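Local coordinates for protein HIAXHD3 (Humicola insolens, PDB 3ZXK) that probably removes arabinofuranose side chains from xylan as an exo-acting family 43 arabinofuranosidase, an enzyme into which endo-xylanase activity has been engineered, at residues S67-L71 / W335-P339. Sequence-based numbering, arbitrary orientation.
Sequences SNYDL and WNHNP
Asn338 meets the 3-10 turn 67-70 with two direct hydrogen bonds. Its backbone N lies 2.9 Å from Tyr69 O, and its side-chain ND2 lies 2.8 Å from Asp70 OD1. The second bond is nearly straight (172°) and runs in the amide plane of Asn338, although carboxylate and amide are turned 47° against each other. The Asp70 carboxylate comes back to this bond because CG stands beside its own backbone N (chi1 -59°). ND2 has a further acceptor in Leu63 O, and OD1 of the Asn338 amide is hydrogen-bonded to Ser39 OG, which fixes its rotation. One water donates to both Asp70 O and Asn338 O and ties the two backbones together a second time.

The His337 imidazole carries the nonpolar contact on one face and polar ones at its rim. Leu71 CD1 sits squarely over that face, 4.0 Å from the ring centroid, in a CH-pi contact, while Leu71 CB packs against CD2 and CG. At the ring edge Asn68 O approaches CD2 to 3.5 Å. His337 ND1 donates to Asn336 OD1 in the plane of the ring, and NE2 accepts a hydrogen bond from Ala78 N, so both nitrogens hold its orientation.

This largely buried contact is an interdomain interface: a loop of the family 43 catalytic domain, characteristically a five-bladed beta-propeller, docks on the loop that directly follows strand 334-336 in the concanavalin A-like beta-sandwich.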
# COMPACT_ATOMS: atom_id res chain seq x y z
N SER A 67 -12.29 14.60 9.81
CA SER A 67 -11.47 15.80 9.60
C SER A 67 -9.99 15.58 9.95
O SER A 67 -9.14 16.27 9.42
CB SER A 67 -12.04 16.98 10.38
OG SER A 67 -12.21 16.66 11.75
N ASN A 68 -9.67 14.59 10.78
CA ASN A 68 -8.25 14.37 11.10
C ASN A 68 -7.47 13.82 9.91
O ASN A 68 -6.26 13.90 9.90
CB ASN A 68 -8.07 13.47 12.32
CG ASN A 68 -8.25 14.21 13.65
OD1 ASN A 68 -8.18 15.45 13.74
ND2 ASN A 68 -8.47 13.43 14.70
N TYR A 69 -8.17 13.27 8.91
CA TYR A 69 -7.50 12.80 7.70
C TYR A 69 -6.97 13.92 6.82
O TYR A 69 -6.23 13.64 5.89
CB TYR A 69 -8.42 11.82 6.91
CG TYR A 69 -8.56 10.56 7.72
CD1 TYR A 69 -7.62 9.53 7.62
CD2 TYR A 69 -9.57 10.45 8.70
CE1 TYR A 69 -7.71 8.42 8.45
CE2 TYR A 69 -9.66 9.33 9.53
CZ TYR A 69 -8.73 8.31 9.39
OH TYR A 69 -8.81 7.22 10.21
N ASP A 70 -7.30 15.18 7.13
CA ASP A 70 -6.73 16.35 6.46
C ASP A 70 -5.53 16.93 7.22
O ASP A 70 -5.02 17.99 6.83
CB ASP A 70 -7.81 17.44 6.29
CG ASP A 70 -9.02 16.98 5.46
OD1 ASP A 70 -8.95 16.01 4.64
OD2 ASP A 70 -10.08 17.64 5.59
N LEU A 71 -5.07 16.24 8.28
CA LEU A 71 -3.88 16.63 9.08
C LEU A 71 -3.97 18.12 9.46
O LEU A 71 -3.13 18.94 9.06
CB LEU A 71 -2.58 16.28 8.33
CG LEU A 71 -1.23 16.37 9.07
CD1 LEU A 71 -1.17 15.42 10.27
CD2 LEU A 71 -0.13 16.03 8.08
N TRP A 335 -0.22 10.79 -1.11
CA TRP A 335 0.13 11.80 -0.13
C TRP A 335 0.11 11.24 1.27
O TRP A 335 -0.63 10.30 1.53
CB TRP A 335 -0.88 12.92 -0.19
CG TRP A 335 -1.02 13.63 -1.50
CD1 TRP A 335 -2.00 13.43 -2.46
CD2 TRP A 335 -0.20 14.74 -1.97
NE1 TRP A 335 -1.81 14.31 -3.51
CE2 TRP A 335 -0.75 15.11 -3.28
CE3 TRP A 335 0.94 15.40 -1.48
CZ2 TRP A 335 -0.21 16.15 -4.02
CZ3 TRP A 335 1.48 16.44 -2.24
CH2 TRP A 335 0.91 16.81 -3.49
N ASN A 336 0.90 11.82 2.18
CA ASN A 336 0.77 11.55 3.62
C ASN A 336 -0.44 12.35 4.15
O ASN A 336 -0.36 13.57 4.24
CB ASN A 336 2.06 11.95 4.33
CG ASN A 336 1.89 11.95 5.84
OD1 ASN A 336 1.12 11.16 6.37
ND2 ASN A 336 2.57 12.86 6.52
N HIS A 337 -1.55 11.68 4.45
CA HIS A 337 -2.87 12.32 4.73
C HIS A 337 -3.42 13.01 3.48
O HIS A 337 -2.72 13.12 2.48
CB HIS A 337 -2.83 13.27 5.95
CG HIS A 337 -2.57 12.58 7.29
ND1 HIS A 337 -1.42 11.94 7.59
CD2 HIS A 337 -3.35 12.53 8.44
CE1 HIS A 337 -1.48 11.47 8.85
NE2 HIS A 337 -2.64 11.86 9.39
N ASN A 338 -4.68 13.43 3.49
CA ASN A 338 -5.24 14.11 2.34
C ASN A 338 -4.46 15.38 2.06
O ASN A 338 -4.04 16.11 2.99
CB ASN A 338 -6.68 14.52 2.58
CG ASN A 338 -7.63 13.36 2.56
OD1 ASN A 338 -7.42 12.36 1.87
ND2 ASN A 338 -8.70 13.51 3.30
N PRO A 339 -4.25 15.67 0.78
CA PRO A 339 -3.54 16.88 0.41
C PRO A 339 -4.42 18.14 0.54
O PRO A 339 -5.66 18.04 0.50
CB PRO A 339 -3.18 16.61 -1.06
CG PRO A 339 -4.32 15.80 -1.55
CD PRO A 339 -4.61 14.87 -0.40
O HOH W 1 -5.09 18.51 4.00